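Local coordinates for protein biuret hydrolase (Pseudomonas sp., PDB 6C62) that hydrolyses 1-carboxybiuret to urea-1,3-dicarboxylate and ammonia in the breakdown of the herbicide atrazine, at residues Val20-Glu23 against Ala24-Thr27; Arg41-Glu44 against Arg45-Glu49; Asp51-Asp54 against Val55-Ala58; Asp100-Leu103 against Val104-Lys108; Leu221-Asp224 against Ala225-Pro229. All blocks are in the same frame, centred on the assembly; numbering follows the deposited sequence. Where two conformers were deposited one is given.

Contact 1 of 5, residues Val20-Glu23 against Ala24-Thr27; sequences VCEE and ALAT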
# COMPACT_ATOMS: atom_id res chain seq x y z
N VAL A 20 40.72 -7.06 -22.02
CA VAL A 20 39.41 -7.68 -21.84
C VAL A 20 38.28 -6.75 -22.29
O VAL A 20 37.38 -7.17 -23.00
CB VAL A 20 39.19 -8.15 -20.38
CG1 VAL A 20 37.75 -8.57 -20.16
CG2 VAL A 20 40.10 -9.34 -20.11
N CYS A 21 38.38 -5.48 -21.90
CA CYS A 21 37.45 -4.45 -22.36
C CYS A 21 37.43 -4.28 -23.91
O CYS A 21 36.34 -4.26 -24.56
CB CYS A 21 37.84 -3.12 -21.67
SG CYS A 21 36.88 -1.74 -22.23
N GLU A 22 38.61 -4.16 -24.51
CA GLU A 22 38.71 -4.03 -25.96
C GLU A 22 38.16 -5.27 -26.72
O GLU A 22 37.49 -5.09 -27.73
CB GLU A 22 40.16 -3.79 -26.39
CG GLU A 22 40.80 -2.49 -25.93
CD GLU A 22 40.06 -1.24 -26.39
OE1 GLU A 22 39.39 -1.27 -27.44
OE2 GLU A 22 40.16 -0.21 -25.70
N GLU A 23 38.36 -6.48 -26.20
CA GLU A 23 37.74 -7.66 -26.79
C GLU A 23 36.20 -7.59 -26.79
O GLU A 23 35.55 -7.91 -27.80
CB GLU A 23 38.16 -8.96 -26.09
CG GLU A 23 39.63 -9.38 -26.29
CD GLU A 23 40.00 -10.62 -25.43
OE1 GLU A 23 39.33 -11.66 -25.65
OE2 GLU A 23 40.93 -10.55 -24.55
N ALA A 24 35.62 -7.18 -25.65
CA ALA A 24 34.19 -7.04 -25.60
C ALA A 24 33.70 -5.95 -26.58
O ALA A 24 32.73 -6.17 -27.31
CB ALA A 24 33.72 -6.73 -24.20
N LEU A 25 34.38 -4.81 -26.62
CA LEU A 25 34.02 -3.79 -27.58
C LEU A 25 34.05 -4.28 -29.04
O LEU A 25 33.15 -3.97 -29.82
CB LEU A 25 34.86 -2.54 -27.41
CG LEU A 25 34.62 -1.81 -26.08
CD1 LEU A 25 35.68 -0.72 -25.90
CD2 LEU A 25 33.21 -1.24 -26.01
N ALA A 26 35.08 -5.03 -29.40
CA ALA A 26 35.20 -5.54 -30.75
C ALA A 26 34.08 -6.57 -31.04
O ALA A 26 33.50 -6.58 -32.11
CB ALA A 26 36.57 -6.15 -30.94
N THR A 27 33.75 -7.43 -30.07
CA THR A 27 32.62 -8.37 -30.27
C THR A 27 31.28 -7.64 -30.46
O THR A 27 30.47 -7.99 -31.34
CB THR A 27 32.51 -9.32 -29.09
OG1 THR A 27 33.77 -9.98 -28.95
CG2 THR A 27 31.42 -10.39 -29.31
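Cys21 holds its sulfur opposite the backbone N (chi1 175°), while Leu25, one turn on, puts CG on the N side (chi1 -66°), and these two choices bring Cys21 SG within 4.0 Å of Leu25 CD1. Leu25 also lies against the backbone of the previous turn, its CG 3.4 Å from Cys21 O, the same oxygen that accepts Leu25 N at 2.9 Å. The Glu22 chain bends beyond CG, and OE1 slants past the same leucine methyl, 4.1 Å from Leu25 CD1. That bend also suits its charged end: OE2 makes salt bridges to Arg18, a turn earlier, and to Arg47 of helix 43-58. At the C-terminal end of 24-27 Thr27 turns its hydroxyl back toward the preceding turn, and OG1 donates to Glu23 O at 3.0 Å. Thr27 N reaches Glu23 O as well, at 2.9 Å, and the two donors approach from opposite faces of the carbonyl plane. One oxygen is thus gripped twice, and the threonine hydroxyl is satisfied without leaving its own helix. Cys21 and Leu25 share the side of helix 17-35 that packs on helix 43-58, where they touch Ala46, Ala50, Val43 and Arg47. This is an amphipathic alpha helix with i to i+4 side-chain pairs, packed with helices 3-11 and 43-58 in the N-terminal part of the amidase-family chain.

Contact 2 of 5, residues Arg41-Glu44 against Arg45-Glu49; sequences RTVE and RARAE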
# COMPACT_ATOMS: atom_id res chain seq x y z
N ARG A 41 26.66 2.68 -26.19
CA ARG A 41 27.96 2.07 -25.85
C ARG A 41 28.79 3.12 -25.10
O ARG A 41 29.09 4.18 -25.66
CB ARG A 41 28.70 1.61 -27.08
CG ARG A 41 27.91 0.59 -27.85
CD ARG A 41 28.66 0.16 -29.11
NE ARG A 41 27.74 -0.32 -30.14
CZ ARG A 41 28.09 -0.81 -31.34
NH1 ARG A 41 29.37 -0.88 -31.73
NH2 ARG A 41 27.13 -1.19 -32.19
N THR A 42 29.12 2.85 -23.84
CA THR A 42 29.85 3.78 -22.98
C THR A 42 31.36 3.58 -23.09
O THR A 42 32.03 3.11 -22.16
CB THR A 42 29.37 3.70 -21.52
OG1 THR A 42 29.41 2.34 -21.05
CG2 THR A 42 27.92 4.19 -21.46
N VAL A 43 31.90 3.90 -24.24
CA VAL A 43 33.25 3.42 -24.64
C VAL A 43 34.33 4.09 -23.83
O VAL A 43 35.25 3.43 -23.31
CB VAL A 43 33.46 3.65 -26.16
CG1 VAL A 43 34.88 3.33 -26.59
CG2 VAL A 43 32.53 2.74 -26.93
N GLU A 44 34.25 5.39 -23.73
CA GLU A 44 35.19 6.18 -22.97
C GLU A 44 35.18 5.79 -21.46
O GLU A 44 36.23 5.62 -20.85
CB GLU A 44 34.87 7.68 -23.13
CG GLU A 44 35.93 8.60 -22.55
CD GLU A 44 35.64 10.11 -22.66
OE1 GLU A 44 34.86 10.50 -23.54
OE2 GLU A 44 36.19 10.90 -21.85
N ARG A 45 33.99 5.65 -20.89
CA ARG A 45 33.87 5.17 -19.54
C ARG A 45 34.45 3.77 -19.34
O ARG A 45 35.14 3.52 -18.37
CB ARG A 45 32.42 5.20 -19.09
CG ARG A 45 32.25 4.75 -17.66
CD ARG A 45 30.79 4.65 -17.34
NE ARG A 45 30.59 3.98 -16.06
CZ ARG A 45 29.66 4.28 -15.19
NH1 ARG A 45 28.77 5.24 -15.41
NH2 ARG A 45 29.64 3.57 -14.07
N ALA A 46 34.13 2.84 -20.22
CA ALA A 46 34.64 1.51 -20.12
C ALA A 46 36.16 1.48 -20.11
O ALA A 46 36.76 0.76 -19.33
CB ALA A 46 34.15 0.68 -21.27
N ARG A 47 36.76 2.23 -21.03
CA ARG A 47 38.19 2.22 -21.14
C ARG A 47 38.85 2.83 -19.88
O ARG A 47 39.87 2.30 -19.45
CB ARG A 47 38.69 2.95 -22.40
CG ARG A 47 38.37 2.16 -23.63
CD ARG A 47 38.52 2.94 -24.93
NE ARG A 47 38.54 2.05 -26.08
CZ ARG A 47 38.25 2.41 -27.33
NH1 ARG A 47 37.92 3.67 -27.61
NH2 ARG A 47 38.30 1.51 -28.28
N ALA A 48 38.26 3.89 -19.33
CA ALA A 48 38.83 4.51 -18.12
C ALA A 48 38.66 3.59 -16.92
O ALA A 48 39.57 3.52 -16.08
CB ALA A 48 38.19 5.84 -17.82
N GLU A 49 37.53 2.87 -16.82
CA GLU A 49 37.35 1.90 -15.73
C GLU A 49 38.34 0.75 -15.77
O GLU A 49 38.91 0.35 -14.71
CB GLU A 49 35.90 1.39 -15.63
CG GLU A 49 34.92 2.42 -15.05
CD GLU A 49 33.41 2.01 -15.12
OE1 GLU A 49 33.03 1.06 -15.87
OE2 GLU A 49 32.55 2.67 -14.48
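Thr42 faces Arg45 where strand 38-41, outermost in this chain's sheet, gives way to helix 43-58, a strand-to-helix junction with Thr42 at the N-cap position and at the centre of an inverse gamma turn. The CB atoms of Thr42 and Arg45 stand 4.2 Å apart, and Thr42 O takes the first helical bond, from Ala46 N at 2.9 Å. The threonine hydroxyl does no capping; OG1 is bonded instead to Leu114 O of strand 113-118, tying the start of the helix to the sheet. Next comes Val43, whose side chain runs alongside that of Arg47. Its CG1, opposite the backbone N (chi1 173°), sits over one face of the Arg47 guanidinium, displaced toward the rim, and comes within 3.2 Å of Arg47 NH1, a tight fit. The methyl therefore covers a flat charged group whose NE pairs with Glu22. Glu44 joins in through its backbone: Glu44 O accepts the N-H of Ala48 at 3.1 Å. On the sheet side of the helix Arg45 extends toward helix 102-109, with NH1 in a salt bridge to Asp100, while Glu49 uses OE1 to accept Leu114 N. The two side chains meet one turn apart in a salt bridge: Arg45 NE lies 2.8 Å from Glu49 OE2, approaching from above the carboxylate plane, 51° out of it.

Contact 3 of 5, residues Asp51-Asp54 against Val55-Ala58; sequences DAID and VRRA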
# COMPACT_ATOMS: atom_id res chain seq x y z
N ASP A 51 41.27 0.76 -17.40
CA ASP A 51 42.55 1.37 -17.09
C ASP A 51 42.81 1.49 -15.55
O ASP A 51 43.90 1.20 -15.05
CB ASP A 51 42.68 2.73 -17.72
CG ASP A 51 43.04 2.68 -19.25
OD1 ASP A 51 43.26 1.57 -19.88
OD2 ASP A 51 43.12 3.80 -19.84
N ALA A 52 41.80 1.95 -14.82
CA ALA A 52 41.91 2.10 -13.36
C ALA A 52 42.16 0.79 -12.63
O ALA A 52 42.89 0.75 -11.64
CB ALA A 52 40.69 2.84 -12.79
N ILE A 53 41.52 -0.29 -13.07
CA ILE A 53 41.78 -1.61 -12.51
C ILE A 53 43.26 -2.03 -12.78
O ILE A 53 43.94 -2.54 -11.87
CB ILE A 53 40.84 -2.69 -13.12
CG1 ILE A 53 39.37 -2.47 -12.72
CG2 ILE A 53 41.29 -4.12 -12.76
CD1 ILE A 53 39.11 -2.54 -11.24
N ASP A 54 43.76 -1.83 -14.00
CA ASP A 54 45.17 -2.14 -14.31
C ASP A 54 46.14 -1.30 -13.43
O ASP A 54 47.10 -1.83 -12.89
CB ASP A 54 45.52 -2.00 -15.80
CG ASP A 54 44.74 -2.99 -16.71
OD1 ASP A 54 44.50 -4.19 -16.25
OD2 ASP A 54 44.32 -2.55 -17.88
N VAL A 55 45.82 -0.04 -13.19
CA VAL A 55 46.63 0.76 -12.25
C VAL A 55 46.66 0.16 -10.83
O VAL A 55 47.77 0.06 -10.23
CB VAL A 55 46.20 2.24 -12.25
CG1 VAL A 55 46.67 3.03 -11.01
CG2 VAL A 55 46.64 2.86 -13.57
N ARG A 56 45.50 -0.27 -10.32
CA ARG A 56 45.45 -0.86 -9.01
C ARG A 56 46.24 -2.15 -8.90
O ARG A 56 46.93 -2.42 -7.89
CB ARG A 56 43.99 -1.09 -8.53
CG ARG A 56 43.27 0.23 -8.26
CD ARG A 56 41.76 0.12 -8.19
NE ARG A 56 41.35 -0.47 -6.93
CZ ARG A 56 40.09 -0.82 -6.65
NH1 ARG A 56 39.13 -0.64 -7.55
NH2 ARG A 56 39.81 -1.36 -5.47
N ARG A 57 46.07 -2.99 -9.90
CA ARG A 57 46.82 -4.25 -9.96
C ARG A 57 48.33 -4.01 -9.98
O ARG A 57 49.04 -4.66 -9.24
CB ARG A 57 46.43 -5.08 -11.18
CG ARG A 57 46.90 -6.50 -11.02
CD ARG A 57 46.87 -7.31 -12.30
NE ARG A 57 47.34 -8.62 -11.89
CZ ARG A 57 48.62 -9.00 -11.77
NH1 ARG A 57 49.62 -8.20 -12.16
NH2 ARG A 57 48.89 -10.20 -11.28
N ALA A 58 48.78 -3.07 -10.79
CA ALA A 58 50.20 -2.77 -10.92
C ALA A 58 50.77 -2.20 -9.66
O ALA A 58 51.95 -2.34 -9.46
CB ALA A 58 50.43 -1.79 -12.07
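Ile53 and Arg56 are the side chains that meet here, crossing at a slant, with Ile53 CD1 4.2 Å from Arg56 NH1. The rest of the first shell is side chain on backbone: Arg56 CG rests 3.4 Å from Ala52 O, and Val55 CG2 lies 3.5 Å from Asp51 O. Regular i to i+4 bonds run beneath, Val55 N to Asp51 O at 2.9 Å and Arg57 N to Ile53 O at 2.9 Å among them. The CB-CG-CD run of Arg56 leads back over Ala52 O; the bend at the third torsion (chi3 76°) then turns the head, whose NH1 passes the isoleucine methyl. NE is fixed by a salt bridge to Glu61, beyond the helix end, and the chain touches Pro64. Farther out, the polar ends of the segment are held by the chain's first helices. Asp54 takes Ala17 N with OD1 and Arg18 N with OD2, so its carboxylate sits at the start of helix 17-35, where the helix dipole would probably favour a negative charge. Asp51 OD1 adds a salt bridge to Arg18. Arg57, extended in a different direction, donates from NH2 to Ala11 O at the end of helix 3-11. These are the closing turns of the surface alpha helix 43-58, where Asp51 and Asp54 hold the start of helix 17-35 in the N-terminal part of this amidase.

Contact 4 of 5, residues Asp100-Leu103 against Val104-Lys108; sequences DAVL and VQRLK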
# COMPACT_ATOMS: atom_id res chain seq x y z
N ASP A 100 24.79 7.36 -11.46
CA ASP A 100 24.49 5.95 -11.74
C ASP A 100 23.42 5.43 -10.80
O ASP A 100 23.35 5.87 -9.63
CB ASP A 100 25.74 5.09 -11.47
CG ASP A 100 26.87 5.31 -12.49
OD1 ASP A 100 26.60 5.69 -13.69
OD2 ASP A 100 28.03 5.02 -12.11
N ALA A 101 22.61 4.50 -11.29
CA ALA A 101 21.75 3.70 -10.41
C ALA A 101 22.58 3.11 -9.31
O ALA A 101 23.73 2.75 -9.51
CB ALA A 101 21.16 2.55 -11.20
N VAL A 102 21.98 2.95 -8.16
CA VAL A 102 22.70 2.31 -7.05
C VAL A 102 23.31 0.96 -7.41
O VAL A 102 24.43 0.68 -7.02
CB VAL A 102 21.76 2.20 -5.80
CG1 VAL A 102 22.36 1.36 -4.72
CG2 VAL A 102 21.49 3.62 -5.27
N LEU A 103 22.58 0.09 -8.14
CA LEU A 103 23.18 -1.18 -8.48
C LEU A 103 24.42 -1.08 -9.40
O LEU A 103 25.39 -1.88 -9.25
CB LEU A 103 22.16 -2.13 -9.11
CG LEU A 103 20.94 -2.44 -8.27
CD1 LEU A 103 20.18 -3.54 -8.91
CD2 LEU A 103 21.34 -2.81 -6.84
N VAL A 104 24.40 -0.10 -10.31
CA VAL A 104 25.55 0.22 -11.14
C VAL A 104 26.72 0.70 -10.28
O VAL A 104 27.86 0.23 -10.49
CB VAL A 104 25.19 1.23 -12.24
CG1 VAL A 104 26.44 1.70 -13.00
CG2 VAL A 104 24.13 0.65 -13.17
N GLN A 105 26.45 1.60 -9.32
CA GLN A 105 27.48 2.08 -8.37
C GLN A 105 28.11 0.92 -7.61
O GLN A 105 29.32 0.88 -7.44
CB GLN A 105 26.92 3.06 -7.32
CG GLN A 105 26.27 4.36 -7.86
CD GLN A 105 25.53 5.27 -6.82
OE1 GLN A 105 25.52 5.03 -5.56
NE2 GLN A 105 24.81 6.28 -7.37
N ARG A 106 27.30 -0.05 -7.18
CA ARG A 106 27.83 -1.22 -6.44
C ARG A 106 28.68 -2.15 -7.33
O ARG A 106 29.71 -2.67 -6.87
CB ARG A 106 26.70 -1.91 -5.70
CG ARG A 106 26.22 -1.03 -4.57
CD ARG A 106 25.14 -1.62 -3.74
NE ARG A 106 24.59 -0.66 -2.79
CZ ARG A 106 23.60 -0.98 -1.95
NH1 ARG A 106 23.05 -2.19 -1.96
NH2 ARG A 106 23.11 -0.08 -1.11
N LEU A 107 28.28 -2.32 -8.60
CA LEU A 107 29.06 -3.14 -9.50
C LEU A 107 30.39 -2.44 -9.80
O LEU A 107 31.43 -3.06 -9.84
CB LEU A 107 28.32 -3.48 -10.79
CG LEU A 107 27.16 -4.50 -10.61
CD1 LEU A 107 26.41 -4.66 -11.94
CD2 LEU A 107 27.61 -5.83 -10.08
N LYS A 108 30.33 -1.14 -10.04
CA LYS A 108 31.52 -0.32 -10.24
C LYS A 108 32.51 -0.46 -9.03
O LYS A 108 33.70 -0.70 -9.25
CB LYS A 108 31.15 1.13 -10.47
CG LYS A 108 32.35 2.02 -10.55
CD LYS A 108 32.00 3.44 -10.92
CE LYS A 108 32.84 4.44 -10.13
NZ LYS A 108 33.82 5.33 -10.87
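Asp100 and Val104 meet at the start of helix 102-109, the crossover helix of the beta-alpha-beta unit formed with strands 70-74 and 113-118. The two side chains cross at about a right angle, and Val104 CG1 comes 3.7 Å from Asp100 CG. Close by, Ala101 CB touches Val104 CG2 at 4.0 Å. This is the tightly packed side: Val104 lies on Tyr71 and Val73 of strand 70-74, and the Val104 side chain is about 9 Å from that of Lys74, probably a charge-relay residue. Besides its bridge to Arg45, Asp100 OD1 accepts Glu80 N, so the buried carboxylate is well supplied with donors. Equally close is the pair Val102 and Arg106, which run side by side one turn apart. With CG1 opposite the backbone N (chi1 171°), the valine lays a methyl over one face of the guanidinium, toward its rim, 3.6 Å from Arg106 NE; the nitrogens NH1 and NH2 are left to bind backbone oxygens of Met226, Gly228 and Pro229. The helix is looser on its more exposed side. Gln105 NE2 approaches Asp100 O at 2.7 Å, but the bond is weak and, since the glutamine has two conformers, doubtful. Lys108, exposed, passes Asp100 without a salt bridge: its CD is 4.4 Å from Asp100 OD2, and its NZ is 5.9 Å from the same oxygen.

Contact 5 of 5, residues Leu221-Asp224 against Ala225-Pro229; sequences LAYD and AMQGP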
# COMPACT_ATOMS: atom_id res chain seq x y z
N LEU A 221 28.16 -13.98 -7.76
CA LEU A 221 29.17 -12.91 -7.56
C LEU A 221 28.53 -11.53 -7.73
O LEU A 221 28.81 -10.64 -6.94
CB LEU A 221 30.36 -13.00 -8.56
CG LEU A 221 31.30 -14.17 -8.29
CD1 LEU A 221 32.06 -14.50 -9.53
CD2 LEU A 221 32.26 -13.88 -7.18
N ALA A 222 27.67 -11.38 -8.75
CA ALA A 222 27.06 -10.08 -9.06
C ALA A 222 26.04 -9.74 -7.98
O ALA A 222 25.98 -8.63 -7.47
CB ALA A 222 26.43 -10.13 -10.42
N TYR A 223 25.22 -10.73 -7.63
CA TYR A 223 24.25 -10.61 -6.53
C TYR A 223 24.94 -10.20 -5.22
O TYR A 223 24.54 -9.22 -4.61
CB TYR A 223 23.48 -11.91 -6.38
CG TYR A 223 22.62 -12.04 -5.16
CD1 TYR A 223 21.67 -11.10 -4.85
CD2 TYR A 223 22.78 -13.10 -4.28
CE1 TYR A 223 20.87 -11.22 -3.70
CE2 TYR A 223 21.96 -13.29 -3.18
CZ TYR A 223 21.02 -12.30 -2.88
OH TYR A 223 20.25 -12.42 -1.76
N ASP A 224 26.00 -10.88 -4.83
CA ASP A 224 26.74 -10.44 -3.59
C ASP A 224 27.28 -9.02 -3.64
O ASP A 224 27.08 -8.24 -2.70
CB ASP A 224 27.85 -11.41 -3.23
CG ASP A 224 27.30 -12.75 -2.62
OD1 ASP A 224 26.01 -12.99 -2.61
OD2 ASP A 224 28.18 -13.58 -2.22
N ALA A 225 27.81 -8.62 -4.78
CA ALA A 225 28.29 -7.26 -4.98
C ALA A 225 27.20 -6.19 -4.85
O ALA A 225 27.49 -5.06 -4.37
CB ALA A 225 28.98 -7.17 -6.35
N MET A 226 25.99 -6.53 -5.26
CA MET A 226 24.87 -5.59 -5.32
C MET A 226 24.01 -5.48 -4.01
O MET A 226 23.27 -4.55 -3.80
CB MET A 226 23.98 -6.03 -6.48
CG MET A 226 24.62 -5.73 -7.80
SD MET A 226 23.45 -5.88 -9.18
CE MET A 226 23.19 -7.63 -9.22
N GLN A 227 24.17 -6.45 -3.14
CA GLN A 227 23.38 -6.54 -1.91
C GLN A 227 23.69 -5.44 -0.92
O GLN A 227 24.82 -4.95 -0.88
CB GLN A 227 23.67 -7.85 -1.19
CG GLN A 227 22.96 -9.08 -1.71
CD GLN A 227 23.10 -10.22 -0.70
OE1 GLN A 227 22.64 -10.08 0.41
NE2 GLN A 227 23.76 -11.32 -1.10
N GLY A 228 22.70 -5.06 -0.11
CA GLY A 228 22.93 -4.11 0.96
C GLY A 228 21.73 -3.19 1.12
O GLY A 228 21.10 -2.81 0.11
N PRO A 229 21.45 -2.78 2.35
CA PRO A 229 20.38 -1.80 2.59
C PRO A 229 20.63 -0.49 1.88
O PRO A 229 21.75 -0.16 1.56
CB PRO A 229 20.38 -1.58 4.11
CG PRO A 229 21.70 -2.07 4.57
CD PRO A 229 22.23 -3.06 3.59
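Gln227 curls back over Tyr223 just as the chain leaves helix 216-226, and each of its atoms finds something to touch. CB stands 3.7 Å from Asp224 O. CG, placed on the backbone-N side (chi1 -80°), drops to 3.3 Å from Tyr223 O and also lies over the tyrosine ring in a CH-pi contact, 4.0 Å from the Tyr223 centroid. CD continues across the same face, 3.7 Å from Tyr223 CZ, so the amide lies almost flat above the ring, the two planes only 18° apart. At the tip NE2 sits over the ring near its rim, 3.4 Å from Tyr223 CE2, and makes a weak bond to Asp224 OD1 at 3.2 Å. OE1 turns outward to accept Gln242 N, which helps fix which way round the amide lies. Asp224 is positioned in turn by Ser244 and Val245 N, both at its carboxylate. Meanwhile Met226 bends at its last torsion (chi3 -70°), bringing CE back to 3.4 Å from Ala222 O, and touches Leu167 of strand 165-170 and Leu103 and Leu107 of helix 102-109. The backbone is coming undone here: across the two segments Gln227 N makes just weak bonds, to Tyr223 O and Asp224 O. Beyond it the chain passes along helix 102-109. What results is the C-terminal end of an alpha helix, its departing chain laid on an aromatic face, weakly bonded to an aspartate and held farther on by an arginine, beside the central amidase sheet.

The five contacts follow one another along the chain, each closing before the next opens. Contacts 2 and 3 are successive parts of helix 43-58, their centres about 15 Å apart; contact 1, on helix 17-35, is joined to contact 2 by the Glu22-Arg47 salt bridge, centres about 11 Å apart. Contact 2 reaches contact 4 through Arg45 and Asp100 (centres about 15 Å apart), and contact 4 reaches contact 5 through Arg106 (about 10 Å between centres). A connected path thus runs from the N-terminal helices, past the outermost strand 38-41 and its neighbour 113-118, to the crossover helix 102-109 and helix 216-226 beside the central mixed sheet, which carries the probable charge-relay Lys74.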